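Long-range contacts in beta-galactosidase (Trichoderma reesei, PDB 3OG2), which probably hydrolyses terminal non-reducing beta-D-galactose residues from beta-D-galactosides, as a secreted glycoprotein of glycoside hydrolase family 35: residues 388-397 / 407-415; 418-427 / 442-453. One frame throughout, in Å; residues are numbered along the deposited sequence. Where two conformers were deposited one is given.

Contact 1. Residues 388-397 / 407-415; sequences YSDSQNIVIT and FFVVRHANY. With NAG (2-acetamido-2-deoxy-beta-D-glucopyranose), chain D.
Val409 O is held by two hydrogen bonds: Thr397 N donates to it at 2.9 Å, and so does a water that also bonds Thr397 OG1. The CA-H of Ile396 leans on the same oxygen more weakly. Thr397 O accepts Val409 N in return, and Val395 and Arg411 exchange N-H and C=O in the same way. Asn393 O is shared too, between Ala413 N, which approaches from above the carbonyl plane (48° out of it), and a water 2.8 Å away. That water lies in the imidazole plane of His412 and meets ND1, while His412 NE2 bonds Thr446 O. The backbone bonds between the two segments close the antiparallel beta hairpin of strands 394-400 and 406-412 in the family's domain 2, with strand 450-459 flanking the second strand. On the face of Val395 and Arg411, the arginine CG sits between backbone N and carbonyl carbon (chi1 62°) and the chain, extended as far as NE, carries the guanidinium over Val395, one face against its CB, with Arg411 CZ 3.9 Å from Val395 CB. Arg411 NH1 fixes the rotation of the guanidinium, donating to His412 O at 2.8 Å and to Ala413 O at 3.0 Å. On the opposite face, that of Ile396 and Val410, Val410 uses both methyls: CG2 lies alongside Ile396 CG1, and CG1 meets Ile394 CD1 at 3.9 Å. Ile396 CG2 reaches the edge of the Phe408 ring. Phe408 CE2 in turn touches Tyr388 CE1 at 3.8 Å, the two ring planes inclined at 50°. Beyond the hairpin, Asn414 ND2 is covalently bonded to C1 of an N-acetylglucosamine.

Contact 2. Residues 418-427 / 442-453; sequences TDTASYTVKL and SLTLTGRDSKIH. With NAG (2-acetamido-2-deoxy-beta-D-glucopyranose), chain D.
The Tyr423 ring lies beneath Leu443, whose CB stands over its face 3.7 Å from the ring centroid in a CH-pi contact. Leu443 CD1 touches Tyr423 CE2 at 3.6 Å. With CG set between the backbone N and carbonyl carbon (chi1 71°), the tyrosine swings across to the neighbouring strand, and its edge runs past Leu445 N, while Leu445 CB touches CE1 from the side away from Leu443. At the far end Tyr423 and His453 meet from opposite directions, edge on: OH and NE2 are 2.7 Å apart, each near the plane of the other's ring, and either may donate. A water 2.9 Å from Tyr423 OH donates to Thr444 O, giving the buried hydroxyl a second partner, while His453 ND1 is bonded elsewhere. A phenylalanine here lacks that oxygen, and would probably leave His453 NE2 without its mate and the water without one of its holds. Strands 421-427 and 443-445 are antiparallel neighbours in a three-stranded sheet that strand 434-436 completes; between these two strands, Ala421-Leu445 and Tyr423-Leu443 are the hydrogen-bonded pairs. His453, by contrast, belongs to strand 450-459 of the large antiparallel sheet, so the tyrosine bridges the two sheets. On the face of Ser422 and Thr444, Thr444 CG2 packs tightly on Thr420 CG2 from the adjoining loop, at 3.4 Å, and a water joins Ser422 OG to Thr444 OG1. Before the strand, Thr418 CG2 lies over one face of the Arg448 guanidinium, 3.6 Å from NE, whose N-H is taken by Ser416 O. Gly447 passes close to Thr418 O, where a CB would clash. Thr418 N makes a long, weak hydrogen bond to O6 of the N-acetylglucosamine carried by Asn414.

How the contacts relate
The two contacts follow in series along the chain, contact 1 closing before contact 2 opens, and their centres lie about 8 Å apart within domain 2 of the family. Strand 406-412 of contact 1 neighbours strand 450-459 of contact 2 in the eight-stranded antiparallel sheet, while strands 421-427 and 443-445 form part of a smaller sheet packed on it. Val410 O and Ser450 OG, 2.8 Å apart, probably share a hydrogen bond, and His412 CE1 packs on the carbonyl oxygens of Asp419 and Leu445. The glycan on Asn414 touches both contacts at one end. Together they join the eight-stranded sheet to the three-stranded one beside it, away from the galactose site.

Contact 1. Residues 388-397 / 407-415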
loop_
_atom_site.group_PDB
_atom_site.type_symbol
_atom_site.label_atom_id
_atom_site.label_comp_id
_atom_site.label_asym_id
_atom_site.label_seq_id
_atom_site.Cartn_x
_atom_site.Cartn_y
_atom_site.Cartn_z
ATOM N N TYR A 388 -5.841 6.507 -37.787
ATOM C CA TYR A 388 -5.532 7.869 -37.319
ATOM C C TYR A 388 -4.065 8.167 -37.552
ATOM O O TYR A 388 -3.620 9.245 -37.163
ATOM C CB TYR A 388 -5.904 8.046 -35.836
ATOM C CG TYR A 388 -7.398 7.964 -35.625
ATOM C CD1 TYR A 388 -8.201 9.100 -35.885
ATOM C CD2 TYR A 388 -8.042 6.797 -35.236
ATOM C CE1 TYR A 388 -9.568 9.048 -35.722
ATOM C CE2 TYR A 388 -9.410 6.725 -35.056
ATOM C CZ TYR A 388 -10.156 7.862 -35.311
ATOM O OH TYR A 388 -11.507 7.776 -35.117
ATOM N N SER A 389 -3.342 7.251 -38.170
ATOM C CA SER A 389 -1.980 7.504 -38.648
ATOM C C SER A 389 -1.748 6.615 -39.856
ATOM O O SER A 389 -2.365 5.544 -39.946
ATOM C CB SER A 389 -0.999 7.207 -37.517
ATOM O OG SER A 389 0.331 7.248 -37.944
ATOM N N ASP A 390 -0.890 7.034 -40.741
ATOM C CA ASP A 390 -0.545 6.169 -41.889
ATOM C C ASP A 390 0.286 5.011 -41.382
ATOM O O ASP A 390 0.285 3.896 -41.896
ATOM C CB ASP A 390 0.201 7.025 -42.904
ATOM C CG ASP A 390 0.550 6.304 -44.173
ATOM O OD1 ASP A 390 -0.305 5.590 -44.759
ATOM O OD2 ASP A 390 1.705 6.409 -44.599
ATOM N N SER A 391 1.068 5.252 -40.328
ATOM C CA SER A 391 1.871 4.273 -39.636
ATOM C C SER A 391 1.084 3.083 -39.128
ATOM O O SER A 391 0.128 3.334 -38.407
ATOM C CB SER A 391 2.441 4.889 -38.335
ATOM O OG SER A 391 3.515 5.753 -38.603
ATOM N N GLN A 392 1.469 1.848 -39.411
ATOM C CA GLN A 392 0.938 0.646 -38.818
ATOM C C GLN A 392 1.699 0.221 -37.568
ATOM O O GLN A 392 1.305 -0.771 -36.953
ATOM C CB GLN A 392 1.045 -0.461 -39.887
ATOM C CG GLN A 392 0.448 0.004 -41.204
ATOM C CD GLN A 392 -0.866 0.720 -40.909
ATOM O OE1 GLN A 392 -0.885 1.943 -40.758
ATOM N NE2 GLN A 392 -1.919 -0.093 -40.831
ATOM N N ASN A 393 2.773 0.918 -37.220
ATOM C CA ASN A 393 3.579 0.498 -36.075
ATOM C C ASN A 393 3.049 1.078 -34.778
ATOM O O ASN A 393 3.627 0.833 -33.707
ATOM C CB ASN A 393 5.027 0.965 -36.311
ATOM C CG ASN A 393 5.591 0.255 -37.541
ATOM O OD1 ASN A 393 5.779 -0.961 -37.483
ATOM N ND2 ASN A 393 5.787 1.078 -38.569
ATOM N N ILE A 394 1.966 1.825 -34.815
ATOM C CA ILE A 394 1.367 2.342 -33.588
ATOM C C ILE A 394 -0.125 2.031 -33.659
ATOM O O ILE A 394 -0.710 1.932 -34.733
ATOM C CB ILE A 394 1.620 3.834 -33.400
ATOM C CG1 ILE A 394 1.100 4.611 -34.584
ATOM C CG2 ILE A 394 3.107 4.139 -33.144
ATOM C CD1 ILE A 394 1.184 6.112 -34.494
ATOM N N VAL A 395 -0.662 1.870 -32.447
ATOM C CA VAL A 395 -2.079 1.664 -32.239
ATOM C C VAL A 395 -2.637 2.951 -31.646
ATOM O O VAL A 395 -2.014 3.558 -30.746
ATOM C CB VAL A 395 -2.347 0.433 -31.359
ATOM C CG1 VAL A 395 -3.779 0.454 -30.822
ATOM C CG2 VAL A 395 -2.123 -0.837 -32.146
ATOM N N ILE A 396 -3.784 3.398 -32.117
ATOM C CA ILE A 396 -4.416 4.607 -31.590
ATOM C C ILE A 396 -5.834 4.286 -31.183
ATOM O O ILE A 396 -6.611 3.729 -32.000
ATOM C CB ILE A 396 -4.373 5.751 -32.641
ATOM C CG1 ILE A 396 -2.914 6.035 -33.016
ATOM C CG2 ILE A 396 -5.127 6.964 -32.126
ATOM C CD1 ILE A 396 -2.757 7.077 -34.136
ATOM N N THR A 397 -6.209 4.612 -29.964
ATOM C CA THR A 397 -7.597 4.469 -29.533
ATOM C C THR A 397 -8.215 5.830 -29.382
ATOM O O THR A 397 -7.704 6.624 -28.602
ATOM C CB THR A 397 -7.668 3.721 -28.184
ATOM O OG1 THR A 397 -6.970 2.461 -28.300
ATOM C CG2 THR A 397 -9.125 3.453 -27.824
ATOM N N PHE A 407 -9.888 12.741 -27.701
ATOM C CA PHE A 407 -8.640 12.290 -27.095
ATOM C C PHE A 407 -8.144 11.095 -27.869
ATOM O O PHE A 407 -8.990 10.269 -28.335
ATOM C CB PHE A 407 -8.869 11.885 -25.614
ATOM C CG PHE A 407 -9.347 13.023 -24.755
ATOM C CD1 PHE A 407 -10.668 13.443 -24.781
ATOM C CD2 PHE A 407 -8.429 13.719 -23.929
ATOM C CE1 PHE A 407 -11.154 14.524 -24.043
ATOM C CE2 PHE A 407 -8.912 14.777 -23.154
ATOM C CZ PHE A 407 -10.227 15.199 -23.222
ATOM N N PHE A 408 -6.859 10.927 -28.057
ATOM C CA PHE A 408 -6.332 9.801 -28.839
ATOM C C PHE A 408 -5.169 9.205 -28.083
ATOM O O PHE A 408 -4.163 9.894 -27.848
ATOM C CB PHE A 408 -5.847 10.261 -30.225
ATOM C CG PHE A 408 -6.981 10.952 -30.982
ATOM C CD1 PHE A 408 -7.226 12.302 -30.813
ATOM C CD2 PHE A 408 -7.803 10.155 -31.798
ATOM C CE1 PHE A 408 -8.285 12.879 -31.453
ATOM C CE2 PHE A 408 -8.880 10.762 -32.455
ATOM C CZ PHE A 408 -9.123 12.102 -32.231
ATOM N N VAL A 409 -5.328 7.957 -27.665
ATOM C CA VAL A 409 -4.256 7.313 -26.916
ATOM C C VAL A 409 -3.391 6.523 -27.893
ATOM O O VAL A 409 -3.879 5.594 -28.577
ATOM C CB VAL A 409 -4.841 6.397 -25.809
ATOM C CG1 VAL A 409 -3.660 5.741 -25.057
ATOM C CG2 VAL A 409 -5.761 7.201 -24.915
ATOM N N VAL A 410 -2.123 6.875 -27.958
ATOM C CA VAL A 410 -1.185 6.284 -28.904
ATOM C C VAL A 410 -0.209 5.380 -28.175
ATOM O O VAL A 410 0.339 5.765 -27.132
ATOM C CB VAL A 410 -0.405 7.413 -29.627
ATOM C CG1 VAL A 410 0.523 6.816 -30.678
ATOM C CG2 VAL A 410 -1.341 8.479 -30.215
ATOM N N ARG A 411 0.004 4.155 -28.686
ATOM C CA ARG A 411 0.990 3.251 -28.110
ATOM C C ARG A 411 1.692 2.540 -29.258
ATOM O O ARG A 411 1.226 2.536 -30.410
ATOM C CB ARG A 411 0.336 2.234 -27.155
ATOM C CG ARG A 411 -0.675 1.328 -27.842
ATOM C CD ARG A 411 -0.995 0.168 -26.920
ATOM N NE ARG A 411 -2.062 -0.718 -27.335
ATOM C CZ ARG A 411 -1.844 -1.735 -28.173
ATOM N NH1 ARG A 411 -0.651 -1.986 -28.710
ATOM N NH2 ARG A 411 -2.893 -2.523 -28.462
ATOM N N HIS A 412 2.808 1.891 -28.941
ATOM C CA HIS A 412 3.387 0.993 -29.948
ATOM C C HIS A 412 2.439 -0.175 -30.212
ATOM O O HIS A 412 1.790 -0.713 -29.310
ATOM C CB HIS A 412 4.722 0.437 -29.441
ATOM C CG HIS A 412 5.794 1.484 -29.341
ATOM N ND1 HIS A 412 6.524 1.907 -30.419
ATOM C CD2 HIS A 412 6.260 2.197 -28.280
ATOM C CE1 HIS A 412 7.403 2.829 -30.055
ATOM N NE2 HIS A 412 7.252 3.016 -28.746
ATOM N N ALA A 413 2.387 -0.630 -31.460
ATOM C CA ALA A 413 1.522 -1.749 -31.799
ATOM C C ALA A 413 1.860 -3.014 -31.022
ATOM O O ALA A 413 0.971 -3.738 -30.581
ATOM C CB ALA A 413 1.639 -2.075 -33.301
ATOM N N ASN A 414 3.153 -3.325 -30.855
ATOM C CA ASN A 414 3.635 -4.250 -29.854
ATOM C C ASN A 414 3.807 -3.426 -28.580
ATOM O O ASN A 414 4.730 -2.644 -28.473
ATOM C CB ASN A 414 4.962 -4.875 -30.312
ATOM C CG ASN A 414 5.533 -5.737 -29.195
ATOM O OD1 ASN A 414 4.996 -5.878 -28.097
ATOM N ND2 ASN A 414 6.718 -6.290 -29.455
ATOM N N TYR A 415 2.905 -3.603 -27.623
ATOM C CA TYR A 415 2.826 -2.723 -26.472
ATOM C C TYR A 415 4.121 -2.794 -25.661
ATOM O O TYR A 415 4.345 -1.873 -24.861
ATOM C CB TYR A 415 1.599 -3.028 -25.579
ATOM C CG TYR A 415 1.881 -4.117 -24.557
ATOM C CD1 TYR A 415 1.842 -5.470 -24.895
ATOM C CD2 TYR A 415 2.179 -3.771 -23.256
ATOM C CE1 TYR A 415 2.094 -6.475 -24.005
ATOM C CE2 TYR A 415 2.462 -4.745 -22.322
ATOM C CZ TYR A 415 2.406 -6.073 -22.691
ATOM O OH TYR A 415 2.681 -7.006 -21.737
HETATM C C1 NAG D . 7.542 -6.818 -28.383
HETATM C C2 NAG D . 8.082 -8.083 -29.032
HETATM C C3 NAG D . 9.117 -8.732 -28.128
HETATM C C4 NAG D . 10.125 -7.807 -27.435
HETATM C C5 NAG D . 9.464 -6.518 -26.904
HETATM C C6 NAG D . 10.447 -5.430 -26.491
HETATM C C7 NAG D . 6.347 -9.206 -30.418
HETATM C C8 NAG D . 5.080 -10.015 -30.300
HETATM N N2 NAG D . 7.043 -9.063 -29.294
HETATM O O3 NAG D . 9.675 -9.871 -28.739
HETATM O O4 NAG D . 10.640 -8.522 -26.339
HETATM O O5 NAG D . 8.638 -6.045 -27.946
HETATM O O6 NAG D . 11.109 -4.921 -27.660
HETATM O O7 NAG D . 6.825 -9.085 -31.557
HETATM O O HOH W 1 6.257 0.834 -32.836
HETATM O O HOH W 2 -4.312 2.859 -27.767
#

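Contact 2. Residues 418-427 / 442-453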
loop_
_atom_site.group_PDB
_atom_site.type_symbol
_atom_site.label_atom_id
_atom_site.label_comp_id
_atom_site.label_asym_id
_atom_site.label_seq_id
_atom_site.Cartn_x
_atom_site.Cartn_y
_atom_site.Cartn_z
ATOM N N THR A 418 10.417 -1.601 -27.015
ATOM C CA THR A 418 11.323 -0.593 -26.500
ATOM C C THR A 418 11.946 0.178 -27.651
ATOM O O THR A 418 12.875 0.969 -27.427
ATOM C CB THR A 418 12.458 -1.255 -25.699
ATOM O OG1 THR A 418 13.100 -2.232 -26.522
ATOM C CG2 THR A 418 11.849 -1.969 -24.465
ATOM N N ASP A 419 11.453 -0.023 -28.863
ATOM C CA ASP A 419 11.983 0.766 -29.958
ATOM C C ASP A 419 11.353 2.142 -30.038
ATOM O O ASP A 419 10.351 2.447 -29.396
ATOM C CB ASP A 419 11.687 0.031 -31.269
ATOM C CG ASP A 419 12.478 -1.264 -31.323
ATOM O OD1 ASP A 419 13.584 -1.290 -30.746
ATOM O OD2 ASP A 419 11.987 -2.229 -31.913
ATOM N N THR A 420 11.982 2.991 -30.845
ATOM C CA THR A 420 11.443 4.311 -31.137
ATOM C C THR A 420 10.742 4.313 -32.484
ATOM O O THR A 420 11.263 3.816 -33.483
ATOM C CB THR A 420 12.547 5.390 -31.137
ATOM O OG1 THR A 420 13.039 5.510 -29.797
ATOM C CG2 THR A 420 11.996 6.756 -31.444
ATOM N N ALA A 421 9.549 4.862 -32.556
ATOM C CA ALA A 421 8.758 4.994 -33.753
ATOM C C ALA A 421 8.604 6.446 -34.142
ATOM O O ALA A 421 8.391 7.287 -33.293
ATOM C CB ALA A 421 7.383 4.393 -33.455
ATOM N N SER A 422 8.743 6.744 -35.416
ATOM C CA SER A 422 8.429 8.036 -36.011
ATOM C C SER A 422 7.079 7.956 -36.678
ATOM O O SER A 422 6.787 6.978 -37.368
ATOM C CB SER A 422 9.455 8.361 -37.101
ATOM O OG SER A 422 10.757 8.449 -36.486
ATOM N N TYR A 423 6.223 8.960 -36.482
ATOM C CA TYR A 423 4.885 8.884 -37.016
ATOM C C TYR A 423 4.307 10.283 -37.203
ATOM O O TYR A 423 4.874 11.281 -36.716
ATOM C CB TYR A 423 4.008 8.034 -36.074
ATOM C CG TYR A 423 3.647 8.648 -34.753
ATOM C CD1 TYR A 423 4.584 8.666 -33.724
ATOM C CD2 TYR A 423 2.393 9.213 -34.500
ATOM C CE1 TYR A 423 4.279 9.222 -32.480
ATOM C CE2 TYR A 423 2.070 9.763 -33.259
ATOM C CZ TYR A 423 3.031 9.758 -32.256
ATOM O OH TYR A 423 2.706 10.341 -31.048
ATOM N N THR A 424 3.170 10.311 -37.888
ATOM C CA THR A 424 2.325 11.465 -37.951
ATOM C C THR A 424 0.909 10.992 -37.647
ATOM O O THR A 424 0.658 9.778 -37.681
ATOM C CB THR A 424 2.371 12.170 -39.331
ATOM O OG1 THR A 424 1.825 11.240 -40.242
ATOM C CG2 THR A 424 3.812 12.537 -39.735
ATOM N N VAL A 425 0.015 11.937 -37.350
ATOM C CA VAL A 425 -1.393 11.537 -37.114
ATOM C C VAL A 425 -2.298 12.329 -38.035
ATOM O O VAL A 425 -1.973 13.414 -38.518
ATOM C CB VAL A 425 -1.847 11.717 -35.640
ATOM C CG1 VAL A 425 -1.096 10.736 -34.758
ATOM C CG2 VAL A 425 -1.585 13.132 -35.206
ATOM N N LYS A 426 -3.476 11.790 -38.285
ATOM C CA LYS A 426 -4.517 12.479 -39.044
ATOM C C LYS A 426 -5.744 12.451 -38.131
ATOM O O LYS A 426 -6.313 11.360 -37.903
ATOM C CB LYS A 426 -4.769 11.814 -40.410
ATOM C CG LYS A 426 -5.828 12.568 -41.177
ATOM C CD LYS A 426 -6.009 12.075 -42.610
ATOM C CE LYS A 426 -6.466 13.303 -43.405
ATOM N NZ LYS A 426 -6.402 14.580 -42.604
ATOM N N LEU A 427 -6.124 13.607 -37.554
ATOM C CA LEU A 427 -7.110 13.622 -36.470
ATOM C C LEU A 427 -8.291 14.493 -36.871
ATOM O O LEU A 427 -8.108 15.517 -37.542
ATOM C CB LEU A 427 -6.518 14.189 -35.162
ATOM C CG LEU A 427 -5.296 13.435 -34.638
ATOM C CD1 LEU A 427 -4.762 14.053 -33.357
ATOM C CD2 LEU A 427 -5.571 11.957 -34.392
ATOM N N SER A 442 8.127 14.984 -38.026
ATOM C CA SER A 442 7.527 13.757 -37.499
ATOM C C SER A 442 7.489 13.781 -35.981
ATOM O O SER A 442 8.393 14.336 -35.365
ATOM C CB SER A 442 8.312 12.471 -37.884
ATOM O OG SER A 442 8.276 12.286 -39.283
ATOM N N LEU A 443 6.432 13.195 -35.437
ATOM C CA LEU A 443 6.369 12.877 -34.026
ATOM C C LEU A 443 7.182 11.642 -33.705
ATOM O O LEU A 443 7.425 10.808 -34.595
ATOM C CB LEU A 443 4.915 12.579 -33.650
ATOM C CG LEU A 443 3.967 13.714 -34.054
ATOM C CD1 LEU A 443 2.523 13.287 -33.814
ATOM C CD2 LEU A 443 4.234 15.047 -33.376
ATOM N N THR A 444 7.558 11.501 -32.443
ATOM C CA THR A 444 8.361 10.384 -31.967
ATOM C C THR A 444 7.651 9.725 -30.801
ATOM O O THR A 444 7.153 10.406 -29.895
ATOM C CB THR A 444 9.755 10.904 -31.455
ATOM O OG1 THR A 444 10.446 11.472 -32.585
ATOM C CG2 THR A 444 10.617 9.778 -30.896
ATOM N N LEU A 445 7.618 8.403 -30.816
ATOM C CA LEU A 445 7.149 7.608 -29.656
ATOM C C LEU A 445 8.349 6.748 -29.258
ATOM O O LEU A 445 8.708 5.812 -30.016
ATOM C CB LEU A 445 5.883 6.800 -29.982
ATOM C CG LEU A 445 5.287 6.133 -28.721
ATOM C CD1 LEU A 445 4.616 7.161 -27.845
ATOM C CD2 LEU A 445 4.316 5.036 -29.135
ATOM N N THR A 446 9.007 7.031 -28.154
ATOM C CA THR A 446 10.192 6.262 -27.731
ATOM C C THR A 446 9.765 5.001 -27.005
ATOM O O THR A 446 8.536 4.709 -26.895
ATOM C CB THR A 446 11.118 7.145 -26.868
ATOM O OG1 THR A 446 10.455 7.513 -25.648
ATOM C CG2 THR A 446 11.466 8.434 -27.617
ATOM N N GLY A 447 10.690 4.192 -26.538
ATOM C CA GLY A 447 10.360 2.886 -26.015
ATOM C C GLY A 447 9.452 2.925 -24.786
ATOM O O GLY A 447 9.637 3.766 -23.899
ATOM N N ARG A 448 8.496 2.007 -24.768
ATOM C CA ARG A 448 7.556 1.885 -23.610
ATOM C C ARG A 448 7.020 3.226 -23.174
ATOM O O ARG A 448 6.957 3.569 -21.988
ATOM C CB ARG A 448 8.234 1.117 -22.473
ATOM C CG ARG A 448 8.370 -0.331 -22.934
ATOM C CD ARG A 448 8.969 -1.228 -21.875
ATOM N NE ARG A 448 9.012 -2.591 -22.399
ATOM C CZ ARG A 448 9.459 -3.646 -21.735
ATOM N NH1 ARG A 448 9.898 -3.521 -20.490
ATOM N NH2 ARG A 448 9.456 -4.826 -22.350
ATOM N N ASP A 449 6.571 3.983 -24.168
ATOM C CA ASP A 449 5.853 5.245 -23.924
ATOM C C ASP A 449 4.486 5.160 -24.570
ATOM O O ASP A 449 4.259 4.390 -25.512
ATOM C CB ASP A 449 6.665 6.438 -24.438
ATOM C CG ASP A 449 6.187 7.726 -23.820
ATOM O OD1 ASP A 449 5.340 7.772 -22.871
ATOM O OD2 ASP A 449 6.603 8.825 -24.294
ATOM N N SER A 450 3.580 5.955 -24.048
ATOM C CA SER A 450 2.237 6.133 -24.642
ATOM C C SER A 450 1.850 7.589 -24.434
ATOM O O SER A 450 2.207 8.193 -23.435
ATOM C CB SER A 450 1.266 5.196 -23.937
ATOM O OG SER A 450 -0.054 5.374 -24.409
ATOM N N LYS A 451 1.132 8.157 -25.402
ATOM C CA LYS A 451 0.778 9.566 -25.326
ATOM C C LYS A 451 -0.699 9.732 -25.525
ATOM O O LYS A 451 -1.291 8.910 -26.207
ATOM C CB LYS A 451 1.495 10.378 -26.415
ATOM C CG LYS A 451 3.006 10.334 -26.115
ATOM C CD LYS A 451 3.746 11.583 -26.499
ATOM C CE LYS A 451 5.239 11.263 -26.485
ATOM N NZ LYS A 451 5.796 11.613 -25.143
ATOM N N ILE A 452 -1.240 10.802 -24.984
ATOM C CA ILE A 452 -2.585 11.238 -25.298
ATOM C C ILE A 452 -2.479 12.540 -26.088
ATOM O O ILE A 452 -1.980 13.556 -25.624
ATOM C CB ILE A 452 -3.459 11.412 -24.046
ATOM C CG1 ILE A 452 -3.107 10.328 -23.023
ATOM C CG2 ILE A 452 -4.936 11.461 -24.433
ATOM C CD1 ILE A 452 -4.248 9.486 -22.482
ATOM N N HIS A 453 -2.953 12.489 -27.348
ATOM C CA HIS A 453 -3.086 13.685 -28.181
ATOM C C HIS A 453 -4.529 14.157 -28.072
ATOM O O HIS A 453 -5.426 13.348 -27.813
ATOM C CB HIS A 453 -2.724 13.422 -29.627
ATOM C CG HIS A 453 -1.357 12.843 -29.819
ATOM N ND1 HIS A 453 -0.238 13.220 -29.086
ATOM C CD2 HIS A 453 -0.903 11.925 -30.683
ATOM C CE1 HIS A 453 0.836 12.535 -29.508
ATOM N NE2 HIS A 453 0.444 11.729 -30.480
HETATM C C1 NAG D . 7.542 -6.818 -28.383
HETATM C C2 NAG D . 8.082 -8.083 -29.032
HETATM C C3 NAG D . 9.117 -8.732 -28.128
HETATM C C4 NAG D . 10.125 -7.807 -27.435
HETATM C C5 NAG D . 9.464 -6.518 -26.904
HETATM C C6 NAG D . 10.447 -5.430 -26.491
HETATM C C7 NAG D . 6.347 -9.206 -30.418
HETATM C C8 NAG D . 5.080 -10.015 -30.300
HETATM N N2 NAG D . 7.043 -9.063 -29.294
HETATM O O3 NAG D . 9.675 -9.871 -28.739
HETATM O O4 NAG D . 10.640 -8.522 -26.339
HETATM O O5 NAG D . 8.638 -6.045 -27.946
HETATM O O6 NAG D . 11.109 -4.921 -27.660
HETATM O O7 NAG D . 6.825 -9.085 -31.557
HETATM O O HOH W 3 13.394 4.523 -26.932
HETATM O O HOH W 4 10.763 11.031 -35.208
HETATM O O HOH W 5 4.762 11.923 -29.799
#